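Local coordinates for hypothetical protein PA3696 (Pseudomonas aeruginosa, PDB 1YOX) that is of unknown function but belongs to the AIM24 (mitochondrial biogenesis) family of the cupin clan, a mainly beta protein whose chains associate here as a group of three, at residues C[18-23]-C[90-95]; C[101-106]-C[157-162]; C[111-116]-C[185-190]; C[163-168]-C[219-224]. All coordinates share one frame; numbering follows the deposited sequence.

Contact 1: residues C[18-23]-C[90-95]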
loop_
_atom_site.group_PDB
_atom_site.type_symbol
_atom_site.label_atom_id
_atom_site.label_comp_id
_atom_site.label_asym_id
_atom_site.label_seq_id
_atom_site.Cartn_x
_atom_site.Cartn_y
_atom_site.Cartn_z
ATOM N N GLN C 18 -2.578 -5.307 6.957
ATOM C CA GLN C 18 -3.271 -5.940 8.072
ATOM C C GLN C 18 -4.413 -5.136 8.686
ATOM O O GLN C 18 -4.406 -3.877 8.705
ATOM C CB GLN C 18 -2.246 -6.394 9.135
ATOM C CG GLN C 18 -1.308 -7.471 8.579
ATOM C CD GLN C 18 -0.307 -8.044 9.581
ATOM O OE1 GLN C 18 0.037 -7.426 10.603
ATOM N NE2 GLN C 18 0.187 -9.233 9.274
ATOM N N THR C 19 -5.379 -5.890 9.197
ATOM C CA THR C 19 -6.471 -5.365 9.987
ATOM C C THR C 19 -6.705 -6.195 11.284
ATOM O O THR C 19 -6.454 -7.385 11.326
ATOM C CB THR C 19 -7.737 -5.302 9.148
ATOM O OG1 THR C 19 -8.868 -5.054 9.987
ATOM C CG2 THR C 19 -7.953 -6.568 8.432
ATOM N N VAL C 20 -7.182 -5.546 12.331
ATOM C CA VAL C 20 -7.388 -6.192 13.598
ATOM C C VAL C 20 -8.865 -6.364 13.907
ATOM O O VAL C 20 -9.616 -5.405 14.027
ATOM C CB VAL C 20 -6.612 -5.494 14.772
ATOM C CG1 VAL C 20 -7.171 -4.116 15.057
ATOM C CG2 VAL C 20 -6.674 -6.373 16.024
ATOM N N GLU C 21 -9.276 -7.614 14.022
ATOM C CA GLU C 21 -10.647 -7.916 14.362
ATOM C C GLU C 21 -10.665 -8.231 15.847
ATOM O O GLU C 21 -10.094 -9.225 16.292
ATOM C CB GLU C 21 -11.203 -9.073 13.533
ATOM C CG GLU C 21 -12.712 -9.245 13.715
ATOM C CD GLU C 21 -13.201 -10.636 13.372
ATOM O OE1 GLU C 21 -13.689 -10.826 12.241
ATOM O OE2 GLU C 21 -13.072 -11.548 14.220
ATOM N N ILE C 22 -11.302 -7.344 16.594
ATOM C CA ILE C 22 -11.425 -7.418 18.035
ATOM C C ILE C 22 -12.704 -8.162 18.378
ATOM O O ILE C 22 -13.781 -7.828 17.890
ATOM C CB ILE C 22 -11.519 -6.006 18.659
ATOM C CG1 ILE C 22 -10.335 -5.101 18.208
ATOM C CG2 ILE C 22 -11.679 -6.105 20.208
ATOM C CD1 ILE C 22 -8.960 -5.479 18.773
ATOM N N GLU C 23 -12.560 -9.191 19.214
ATOM C CA GLU C 23 -13.688 -9.970 19.711
ATOM C C GLU C 23 -14.108 -9.423 21.077
ATOM O O GLU C 23 -13.327 -9.453 22.025
ATOM C CB GLU C 23 -13.289 -11.442 19.810
ATOM C CG GLU C 23 -14.412 -12.349 20.293
ATOM C CD GLU C 23 -14.063 -13.800 20.125
ATOM O OE1 GLU C 23 -14.134 -14.289 18.970
ATOM O OE2 GLU C 23 -13.693 -14.444 21.140
ATOM N N VAL C 90 -15.671 -6.276 16.048
ATOM C CA VAL C 90 -15.420 -5.020 15.329
ATOM C C VAL C 90 -13.992 -5.070 14.788
ATOM O O VAL C 90 -13.084 -5.368 15.543
ATOM C CB VAL C 90 -15.442 -3.778 16.257
ATOM C CG1 VAL C 90 -15.646 -2.503 15.449
ATOM C CG2 VAL C 90 -16.460 -3.890 17.352
ATOM N N ALA C 91 -13.794 -4.735 13.514
ATOM C CA ALA C 91 -12.459 -4.692 12.919
ATOM C C ALA C 91 -11.950 -3.245 12.634
ATOM O O ALA C 91 -12.751 -2.334 12.342
ATOM C CB ALA C 91 -12.396 -5.564 11.653
ATOM N N PHE C 92 -10.627 -3.066 12.731
ATOM C CA PHE C 92 -9.963 -1.771 12.571
ATOM C C PHE C 92 -8.758 -1.934 11.676
ATOM O O PHE C 92 -8.119 -2.978 11.720
ATOM C CB PHE C 92 -9.508 -1.194 13.925
ATOM C CG PHE C 92 -10.624 -1.036 14.911
ATOM C CD1 PHE C 92 -10.788 -1.965 15.944
ATOM C CD2 PHE C 92 -11.528 0.013 14.788
ATOM C CE1 PHE C 92 -11.806 -1.849 16.840
ATOM C CE2 PHE C 92 -12.577 0.158 15.676
ATOM C CZ PHE C 92 -12.720 -0.768 16.724
ATOM N N ALA C 93 -8.489 -0.917 10.842
ATOM C CA ALA C 93 -7.266 -0.817 10.006
ATOM C C ALA C 93 -6.854 0.654 9.836
ATOM O O ALA C 93 -7.709 1.567 9.812
ATOM C CB ALA C 93 -7.470 -1.446 8.665
ATOM N N ALA C 94 -5.544 0.884 9.739
ATOM C CA ALA C 94 -5.017 2.231 9.471
ATOM C C ALA C 94 -5.308 2.636 8.005
ATOM O O ALA C 94 -5.554 1.772 7.161
ATOM C CB ALA C 94 -3.536 2.283 9.774
ATOM N N PRO C 95 -5.287 3.955 7.701
ATOM C CA PRO C 95 -5.581 4.393 6.331
ATOM C C PRO C 95 -4.392 4.432 5.386
ATOM O O PRO C 95 -4.400 5.202 4.417
ATOM C CB PRO C 95 -6.185 5.779 6.535
ATOM C CG PRO C 95 -5.606 6.281 7.868
ATOM C CD PRO C 95 -5.034 5.098 8.617
HETATM O O HOH W 1 -4.040 -1.522 9.558
#
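F92 O is gripped by two donors. V20 N reaches it at 2.8 Å, nearly in line with the C=O bond, while T19 OG1 lies 2.8 Å from F92 O but stands well above the carbonyl plane. With OG1 anti to its own backbone N (chi1 168°), T19 turns its hydroxyl to the opposite strand; OG1 is also paired with N38 OD1, so two acceptors would compete for its single proton. V20 O takes F92 N in return, and I22 and V90 make a second antiparallel hydrogen-bonded pair. Between them, E21 faces A91 as a non-hydrogen-bonded pair with CA atoms 4.0 Å apart, and A91 CA lies 3.1 Å from V20 O in a CA-H...O contact. A small alanine suits this close approach. Beyond the pairing, a water links Q18 O to A94 N, standing 2.8 Å from the latter. V20 and F92 pack on one face, V20 CG1 lying 3.9 Å from F92 CB, and I22 CG1 meets the rim of the F92 ring in its plane, 3.8 Å from CE1. On the other face, E21 OE1 forms salt bridges with R11 and with R168 of the second subunit and a hydrogen bond with Y39. These two strands form the middle of a four-stranded antiparallel sheet, flanked by 9-13 and 37-40; V20 and F92 rest on L120 and C121 of strand 119-123.

Contact 2: residues C[101-106]-C[157-162]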
loop_
_atom_site.group_PDB
_atom_site.type_symbol
_atom_site.label_atom_id
_atom_site.label_comp_id
_atom_site.label_asym_id
_atom_site.label_seq_id
_atom_site.Cartn_x
_atom_site.Cartn_y
_atom_site.Cartn_z
ATOM N N VAL C 101 0.563 -4.596 14.926
ATOM C CA VAL C 101 1.173 -5.375 16.005
ATOM C C VAL C 101 0.402 -5.129 17.277
ATOM O O VAL C 101 0.034 -3.981 17.596
ATOM C CB VAL C 101 2.706 -5.072 16.263
ATOM C CG1 VAL C 101 3.626 -5.890 15.327
ATOM C CG2 VAL C 101 3.009 -3.611 16.220
ATOM N N ALA C 102 0.140 -6.219 17.992
ATOM C CA ALA C 102 -0.466 -6.145 19.318
ATOM C C ALA C 102 0.679 -5.941 20.271
ATOM O O ALA C 102 1.718 -6.569 20.142
ATOM C CB ALA C 102 -1.220 -7.432 19.641
ATOM N N VAL C 103 0.531 -5.027 21.203
ATOM C CA VAL C 103 1.554 -4.866 22.209
ATOM C C VAL C 103 0.848 -4.953 23.550
ATOM O O VAL C 103 -0.056 -4.165 23.843
ATOM C CB VAL C 103 2.351 -3.534 22.037
ATOM C CG1 VAL C 103 3.366 -3.354 23.169
ATOM C CG2 VAL C 103 3.064 -3.474 20.666
ATOM N N ASP C 104 1.227 -5.953 24.347
ATOM C CA ASP C 104 0.697 -6.053 25.709
ATOM C C ASP C 104 1.426 -5.029 26.535
ATOM O O ASP C 104 2.650 -5.005 26.573
ATOM C CB ASP C 104 0.877 -7.457 26.287
ATOM C CG ASP C 104 0.063 -7.676 27.557
ATOM O OD1 ASP C 104 -0.077 -6.738 28.374
ATOM O OD2 ASP C 104 -0.441 -8.791 27.753
ATOM N N LEU C 105 0.677 -4.145 27.162
ATOM C CA LEU C 105 1.294 -3.137 27.979
ATOM C C LEU C 105 2.078 -3.789 29.139
ATOM O O LEU C 105 3.205 -3.348 29.454
ATOM C CB LEU C 105 0.258 -2.098 28.430
ATOM C CG LEU C 105 0.174 -0.736 27.686
ATOM C CD1 LEU C 105 0.828 -0.727 26.318
ATOM C CD2 LEU C 105 -1.246 -0.181 27.618
ATOM N N ASP C 106 1.525 -4.865 29.729
ATOM C CA ASP C 106 2.251 -5.599 30.786
ATOM C C ASP C 106 3.661 -5.941 30.347
ATOM O O ASP C 106 4.590 -5.782 31.112
ATOM C CB ASP C 106 1.527 -6.870 31.241
ATOM C CG ASP C 106 0.369 -6.583 32.180
ATOM O OD1 ASP C 106 -0.421 -7.527 32.461
ATOM O OD2 ASP C 106 0.231 -5.417 32.625
ATOM N N VAL C 157 -2.958 -3.060 23.347
ATOM C CA VAL C 157 -2.812 -1.879 22.515
ATOM C C VAL C 157 -2.453 -2.449 21.137
ATOM O O VAL C 157 -1.813 -3.490 21.057
ATOM C CB VAL C 157 -1.714 -0.985 23.158
ATOM C CG1 VAL C 157 -0.606 -0.642 22.224
ATOM C CG2 VAL C 157 -2.334 0.208 23.920
ATOM N N PHE C 158 -2.911 -1.817 20.069
ATOM C CA PHE C 158 -2.579 -2.249 18.717
ATOM C C PHE C 158 -2.080 -1.012 17.979
ATOM O O PHE C 158 -2.727 0.053 17.988
ATOM C CB PHE C 158 -3.794 -2.853 18.008
ATOM C CG PHE C 158 -4.427 -3.987 18.762
ATOM C CD1 PHE C 158 -5.299 -3.731 19.827
ATOM C CD2 PHE C 158 -4.114 -5.316 18.445
ATOM C CE1 PHE C 158 -5.863 -4.777 20.560
ATOM C CE2 PHE C 158 -4.695 -6.387 19.168
ATOM C CZ PHE C 158 -5.572 -6.108 20.220
ATOM N N VAL C 159 -0.904 -1.151 17.382
ATOM C CA VAL C 159 -0.286 -0.049 16.701
ATOM C C VAL C 159 -0.026 -0.513 15.272
ATOM O O VAL C 159 0.091 -1.709 15.026
ATOM C CB VAL C 159 1.033 0.490 17.432
ATOM C CG1 VAL C 159 0.722 1.053 18.838
ATOM C CG2 VAL C 159 2.102 -0.557 17.513
ATOM N N HIS C 160 0.077 0.434 14.338
ATOM C CA HIS C 160 0.256 0.090 12.943
ATOM C C HIS C 160 1.585 0.639 12.379
ATOM O O HIS C 160 1.916 1.797 12.613
ATOM C CB HIS C 160 -0.952 0.643 12.175
ATOM C CG HIS C 160 -0.807 0.597 10.687
ATOM N ND1 HIS C 160 -1.357 -0.407 9.920
ATOM C CD2 HIS C 160 -0.202 1.445 9.820
ATOM C CE1 HIS C 160 -1.106 -0.174 8.643
ATOM N NE2 HIS C 160 -0.402 0.940 8.555
ATOM N N ALA C 161 2.314 -0.183 11.628
ATOM C CA ALA C 161 3.544 0.242 10.934
ATOM C C ALA C 161 3.387 0.265 9.417
ATOM O O ALA C 161 3.129 -0.770 8.810
ATOM C CB ALA C 161 4.731 -0.652 11.331
ATOM N N GLY C 162 3.536 1.449 8.808
ATOM C CA GLY C 162 3.458 1.588 7.335
ATOM C C GLY C 162 4.605 0.867 6.638
ATOM O O GLY C 162 5.779 0.996 7.045
#
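V101 with V159 and V103 with V157 form antiparallel hydrogen-bonded pairs round the non-hydrogen-bonded pair A102-F158, on strands whose N-to-C directions differ by 142°, a marked twist. The bonds at V101 are straight: V101 N to V159 O measures 2.9 Å, with the donor nearly on the line of the carbonyl. V103 N bonds to V157 O at 2.8 Å, from a direction tilted out of the carbonyl plane. Among the side chains, V101 and V159 meet through their CG2 methyls, 3.4 Å apart and tighter than an ordinary van der Waals contact. Each CG2 sits between its own backbone N and carbonyl carbon (chi1 -63° for CG1 in V159), which turns the two methyls at each other. V103 meets its partner more loosely, CB to V157 CG1 at 4.1 Å. V157 is also met by L105, whose side chain comes across it at about a right angle, with L105 CD2 3.9 Å from V157 CG2. On the other face A102 CB touches F158 CE2 at 3.7 Å; the short alanine side chain fits beside a ring that also packs against V20 and I22 and meets Y10 edge-to-face. Where strand 98-104 ends, D104 OD1 accepts from D106 N at 2.8 Å, forming an Asx turn. Across the contact itself the side chains meet through carbon alone, and every hydrogen bond is made by the backbone: beta-branched valines favour the extended chain, peptide pairing fixes the register, and apolar side chains pack on both faces.

Contact 3: residues C[111-116]-C[185-190]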
loop_
_atom_site.group_PDB
_atom_site.type_symbol
_atom_site.label_atom_id
_atom_site.label_comp_id
_atom_site.label_asym_id
_atom_site.label_seq_id
_atom_site.Cartn_x
_atom_site.Cartn_y
_atom_site.Cartn_z
ATOM N N ARG C 111 3.443 1.178 29.832
ATOM C CA ARG C 111 3.496 2.448 29.096
ATOM C C ARG C 111 4.118 2.311 27.701
ATOM O O ARG C 111 5.208 1.757 27.535
ATOM C CB ARG C 111 4.243 3.514 29.885
ATOM C CG ARG C 111 4.097 4.932 29.303
ATOM C CD ARG C 111 4.263 5.984 30.386
ATOM N NE ARG C 111 5.557 5.847 31.056
ATOM C CZ ARG C 111 5.747 5.980 32.367
ATOM N NH1 ARG C 111 4.721 6.245 33.175
ATOM N NH2 ARG C 111 6.970 5.843 32.861
ATOM N N LEU C 112 3.429 2.823 26.688
ATOM C CA LEU C 112 4.057 2.865 25.378
ATOM C C LEU C 112 3.897 4.242 24.785
ATOM O O LEU C 112 2.902 4.913 25.023
ATOM C CB LEU C 112 3.541 1.747 24.453
ATOM C CG LEU C 112 4.167 1.538 23.058
ATOM C CD1 LEU C 112 5.580 0.986 23.088
ATOM C CD2 LEU C 112 3.255 0.650 22.185
ATOM N N PHE C 113 4.930 4.668 24.067
ATOM C CA PHE C 113 4.911 5.893 23.296
ATOM C C PHE C 113 4.648 5.580 21.834
ATOM O O PHE C 113 5.232 4.646 21.255
ATOM C CB PHE C 113 6.230 6.636 23.465
ATOM C CG PHE C 113 6.461 7.110 24.873
ATOM C CD1 PHE C 113 7.141 6.304 25.789
ATOM C CD2 PHE C 113 5.946 8.335 25.303
ATOM C CE1 PHE C 113 7.330 6.738 27.130
ATOM C CE2 PHE C 113 6.141 8.775 26.630
ATOM C CZ PHE C 113 6.836 7.978 27.534
ATOM N N CYS C 114 3.781 6.378 21.229
ATOM C CA CYS C 114 3.237 6.004 19.948
ATOM C C CYS C 114 3.034 7.207 19.072
ATOM O O CYS C 114 2.382 8.138 19.500
ATOM C CB CYS C 114 1.874 5.350 20.187
ATOM S SG CYS C 114 1.373 4.443 18.812
ATOM N N GLN C 115 3.564 7.193 17.846
ATOM C CA GLN C 115 3.194 8.233 16.876
ATOM C C GLN C 115 1.685 8.184 16.646
ATOM O O GLN C 115 1.114 7.122 16.501
ATOM C CB GLN C 115 3.957 8.118 15.553
ATOM C CG GLN C 115 3.858 9.435 14.739
ATOM C CD GLN C 115 4.308 9.342 13.297
ATOM O OE1 GLN C 115 5.179 8.521 12.951
ATOM N NE2 GLN C 115 3.751 10.228 12.437
ATOM N N LYS C 116 1.025 9.326 16.642
ATOM C CA LYS C 116 -0.435 9.321 16.628
ATOM C C LYS C 116 -1.028 8.580 15.419
ATOM O O LYS C 116 -2.019 7.849 15.557
ATOM C CB LYS C 116 -1.007 10.733 16.796
ATOM C CG LYS C 116 -2.529 10.825 16.622
ATOM C CD LYS C 116 -3.011 12.278 16.618
ATOM C CE LYS C 116 -4.280 12.428 15.804
ATOM N NZ LYS C 116 -4.110 11.846 14.375
ATOM N N PHE C 185 7.922 3.413 20.940
ATOM C CA PHE C 185 9.065 3.073 21.809
ATOM C C PHE C 185 8.687 3.010 23.296
ATOM O O PHE C 185 7.754 3.683 23.763
ATOM C CB PHE C 185 10.257 4.026 21.602
ATOM C CG PHE C 185 9.945 5.478 21.884
ATOM C CD1 PHE C 185 10.180 6.025 23.140
ATOM C CD2 PHE C 185 9.438 6.296 20.890
ATOM C CE1 PHE C 185 9.903 7.362 23.409
ATOM C CE2 PHE C 185 9.150 7.628 21.149
ATOM C CZ PHE C 185 9.387 8.163 22.420
ATOM N N THR C 186 9.445 2.191 24.019
ATOM C CA THR C 186 9.260 1.942 25.445
ATOM C C THR C 186 9.949 3.048 26.224
ATOM O O THR C 186 10.581 3.927 25.634
ATOM C CB THR C 186 9.939 0.603 25.827
ATOM O OG1 THR C 186 11.322 0.648 25.442
ATOM C CG2 THR C 186 9.286 -0.564 25.097
ATOM N N ASP C 187 9.845 2.998 27.553
ATOM C CA ASP C 187 10.614 3.884 28.443
ATOM C C ASP C 187 12.102 3.560 28.340
ATOM O O ASP C 187 12.470 2.496 27.840
ATOM C CB ASP C 187 10.161 3.704 29.896
ATOM C CG ASP C 187 8.954 4.561 30.252
ATOM O OD1 ASP C 187 9.035 5.811 30.143
ATOM O OD2 ASP C 187 7.925 3.979 30.665
ATOM N N GLY C 188 12.951 4.475 28.812
ATOM C CA GLY C 188 14.404 4.262 28.823
ATOM C C GLY C 188 15.092 4.690 27.531
ATOM O O GLY C 188 16.316 4.479 27.340
ATOM N N ILE C 189 14.290 5.287 26.648
ATOM C CA ILE C 189 14.753 5.789 25.369
ATOM C C ILE C 189 14.493 7.280 25.336
ATOM O O ILE C 189 13.359 7.731 25.578
ATOM C CB ILE C 189 13.985 5.127 24.212
ATOM C CG1 ILE C 189 14.249 3.623 24.180
ATOM C CG2 ILE C 189 14.315 5.797 22.881
ATOM C CD1 ILE C 189 15.687 3.264 23.934
ATOM N N ASP C 190 15.551 8.034 25.055
ATOM C CA ASP C 190 15.474 9.487 24.906
ATOM C C ASP C 190 15.387 9.836 23.416
ATOM O O ASP C 190 16.016 9.185 22.574
ATOM C CB ASP C 190 16.717 10.132 25.515
ATOM C CG ASP C 190 16.517 11.596 25.856
ATOM O OD1 ASP C 190 16.874 12.484 25.013
ATOM O OD2 ASP C 190 16.013 11.844 26.990
#
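R111 and D187 form a salt bridge whose individual hydrogen bonds are all weak. D187 OD2 is 3.0 Å from both R111 NE and R111 NH2, and NH2 also reaches OD1 at 3.4 Å. A bend at chi3 (57°) brings NE round to the acid, but the guanidinium and carboxylate planes stand 90° apart, unlike the flat, two-pronged pairing these groups can make. The second oxygen, D187 OD1, lies in the plane of the F113 ring at its edge, 3.6 Å from CE1, where the positive rim of a phenyl probably suits a carboxylate. The backbone satisfies itself in an antiparallel hydrogen-bonded pair: F113 N gives to F185 O and F185 N to F113 O, each at 3.0 Å. T186 OG1 serves twice, donating to D187 O at 3.2 Å and accepting from T219 N, and so joins the turn to strand 219-223. Glycine suits the position after D187, where phi is positive (88°). The two phenyl rings are nearly parallel but slid apart; F113 CB lies over one face of the F185 ring, above its centre, a CH-pi contact 3.7 Å from the ring centroid. Strand 111-115 runs between 146-152 and 182-185 in a six-stranded antiparallel sheet, and the turn after F185 carries the chain out of it into strand 189-195 of a neighbouring three-stranded sheet.

Contact 4: residues C[163-168]-C[219-224]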
loop_
_atom_site.group_PDB
_atom_site.type_symbol
_atom_site.label_atom_id
_atom_site.label_comp_id
_atom_site.label_asym_id
_atom_site.label_seq_id
_atom_site.Cartn_x
_atom_site.Cartn_y
_atom_site.Cartn_z
ATOM N N GLY C 163 4.298 0.124 5.576
ATOM C CA GLY C 163 5.316 -0.675 4.903
ATOM C C GLY C 163 5.664 -1.842 5.814
ATOM O O GLY C 163 4.771 -2.548 6.262
ATOM N N THR C 164 6.944 -2.061 6.094
ATOM C CA THR C 164 7.327 -3.063 7.117
ATOM C C THR C 164 7.706 -2.482 8.445
ATOM O O THR C 164 8.201 -1.356 8.517
ATOM C CB THR C 164 8.506 -3.966 6.723
ATOM O OG1 THR C 164 9.240 -3.390 5.620
ATOM C CG2 THR C 164 7.966 -5.346 6.387
ATOM N N LEU C 165 7.485 -3.288 9.484
ATOM C CA LEU C 165 7.867 -2.966 10.848
ATOM C C LEU C 165 9.307 -3.399 11.080
ATOM O O LEU C 165 9.686 -4.545 10.798
ATOM C CB LEU C 165 6.940 -3.676 11.834
ATOM C CG LEU C 165 7.110 -3.641 13.363
ATOM C CD1 LEU C 165 8.043 -4.737 13.835
ATOM C CD2 LEU C 165 7.505 -2.277 13.981
ATOM N N ILE C 166 10.107 -2.468 11.577
ATOM C CA ILE C 166 11.465 -2.753 11.991
ATOM C C ILE C 166 11.502 -2.601 13.501
ATOM O O ILE C 166 11.375 -1.499 14.021
ATOM C CB ILE C 166 12.515 -1.800 11.329
ATOM C CG1 ILE C 166 12.047 -1.289 9.946
ATOM C CG2 ILE C 166 13.899 -2.480 11.263
ATOM C CD1 ILE C 166 12.209 -2.268 8.785
ATOM N N ARG C 167 11.635 -3.723 14.199
ATOM C CA ARG C 167 11.723 -3.718 15.651
ATOM C C ARG C 167 13.195 -3.759 16.066
ATOM O O ARG C 167 13.973 -4.558 15.543
ATOM C CB ARG C 167 10.953 -4.896 16.247
ATOM C CG ARG C 167 10.824 -4.849 17.755
ATOM C CD ARG C 167 11.064 -6.231 18.329
ATOM N NE ARG C 167 9.856 -6.878 18.818
ATOM C CZ ARG C 167 9.606 -7.113 20.106
ATOM N NH1 ARG C 167 10.490 -6.768 21.042
ATOM N NH2 ARG C 167 8.469 -7.705 20.462
ATOM N N ARG C 168 13.567 -2.891 17.000
ATOM C CA ARG C 168 14.953 -2.780 17.430
ATOM C C ARG C 168 15.057 -2.606 18.929
ATOM O O ARG C 168 14.332 -1.809 19.522
ATOM C CB ARG C 168 15.647 -1.612 16.718
ATOM C CG ARG C 168 16.012 -1.938 15.278
ATOM C CD ARG C 168 16.767 -0.824 14.585
ATOM N NE ARG C 168 17.587 -1.379 13.508
ATOM C CZ ARG C 168 18.920 -1.440 13.518
ATOM N NH1 ARG C 168 19.613 -0.942 14.544
ATOM N NH2 ARG C 168 19.561 -1.989 12.487
ATOM N N THR C 219 13.067 -0.939 23.537
ATOM C CA THR C 219 12.605 -1.383 22.236
ATOM C C THR C 219 12.139 -0.190 21.433
ATOM O O THR C 219 11.502 0.720 21.952
ATOM C CB THR C 219 11.451 -2.390 22.376
ATOM O OG1 THR C 219 11.770 -3.302 23.433
ATOM C CG2 THR C 219 11.245 -3.193 21.093
ATOM N N VAL C 220 12.515 -0.182 20.167
ATOM C CA VAL C 220 11.993 0.774 19.222
ATOM C C VAL C 220 11.235 0.036 18.153
ATOM O O VAL C 220 11.678 -1.026 17.666
ATOM C CB VAL C 220 13.101 1.595 18.503
ATOM C CG1 VAL C 220 12.459 2.719 17.705
ATOM C CG2 VAL C 220 14.095 2.175 19.491
ATOM N N TRP C 221 10.110 0.635 17.755
ATOM C CA TRP C 221 9.347 0.158 16.598
ATOM C C TRP C 221 9.374 1.193 15.466
ATOM O O TRP C 221 8.945 2.331 15.635
ATOM C CB TRP C 221 7.934 -0.214 17.028
ATOM C CG TRP C 221 7.895 -0.790 18.439
ATOM C CD1 TRP C 221 8.299 -0.173 19.612
ATOM C CD2 TRP C 221 7.438 -2.069 18.811
ATOM N NE1 TRP C 221 8.119 -1.004 20.686
ATOM C CE2 TRP C 221 7.585 -2.177 20.226
ATOM C CE3 TRP C 221 6.924 -3.150 18.097
ATOM C CZ2 TRP C 221 7.235 -3.322 20.925
ATOM C CZ3 TRP C 221 6.561 -4.292 18.799
ATOM C CH2 TRP C 221 6.716 -4.369 20.201
ATOM N N LEU C 222 9.904 0.778 14.317
ATOM C CA LEU C 222 10.073 1.668 13.182
ATOM C C LEU C 222 9.291 1.167 11.968
ATOM O O LEU C 222 8.973 -0.003 11.879
ATOM C CB LEU C 222 11.561 1.797 12.826
ATOM C CG LEU C 222 12.514 2.307 13.916
ATOM C CD1 LEU C 222 13.959 2.145 13.480
ATOM C CD2 LEU C 222 12.204 3.745 14.288
ATOM N N GLN C 223 8.987 2.072 11.038
ATOM C CA GLN C 223 8.184 1.727 9.876
ATOM C C GLN C 223 8.912 2.206 8.644
ATOM O O GLN C 223 9.466 3.323 8.644
ATOM C CB GLN C 223 6.788 2.363 9.985
ATOM C CG GLN C 223 6.712 3.902 9.836
ATOM C CD GLN C 223 5.436 4.493 10.411
ATOM O OE1 GLN C 223 5.476 5.382 11.272
ATOM N NE2 GLN C 223 4.301 3.968 9.994
ATOM N N SER C 224 8.935 1.368 7.603
ATOM C CA SER C 224 9.602 1.715 6.361
ATOM C C SER C 224 8.859 2.739 5.495
ATOM O O SER C 224 9.486 3.444 4.708
ATOM C CB SER C 224 9.854 0.458 5.524
ATOM O OG SER C 224 8.639 -0.135 5.101
#
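R167 and W221 lie side by side and point the same way, their flat groups inclined at 42°. The indole tip, W221 CH2, comes over one face of the guanidinium toward its rim, 3.8 Å from R167 NH2. To get there the arginine bends at chi2 and chi3 and passes T219 CG2, which lies over a face of the indole and 3.7 Å from R167 CG. Since R167 is exposed and touches a crystal neighbour, its pose may owe something to the lattice. L165 comes to the edge of the same indole, near its plane, with CD2 3.7 Å from W221 CB; chi2 (-87°) places that methyl. On the other face I166 and L222 oppose each other CB to CB at 4.0 Å, apolar as suits a buried layer, while R168 stretches away from its partner V220, its NH2 making a long, weak ion pair with E21 of the third subunit. The strands pair antiparallel through I166-L222 and R168-V220. At the far end a side chain takes over one backbone role: T164 N donates to S224 OG at 2.8 Å, and S224 N returns a bond to T164 O at 3.0 Å. G163 suits the spot beside that hydroxyl: its phi is positive, and a side chain there would collide with S224 OG. S224 O and T164 OG1 are hydrogen-bonded to N38 and M17 of the third subunit. Strand 165-169 is outermost within this chain in its six-stranded sheet; 219-223 runs between it and 182-185, with L222 packed on L175 and V177 of strand 173-178 and W221 on L112.

Contact 2 lies amid the other three, its centre about 12 Å from those of contacts 1 and 3 and about 11 Å from that of contact 4. Contacts 1 and 3 lie on opposite sides of the chain's centre, about 22 Å apart. Contact 1 joins strands of the four-stranded sheet, contact 2 those of one six-stranded sheet; contacts 3 and 4 both reach the other. Along the chain contact 1 closes first; the segments of contacts 2 and 3 then alternate, as do those of 3 and 4. Side-chain packing of contact 2 on contacts 3 and 4 joins the six-stranded sheets. Contacts 1 and 4, untouching within one chain, meet across the subunit boundary, helping build the trimer.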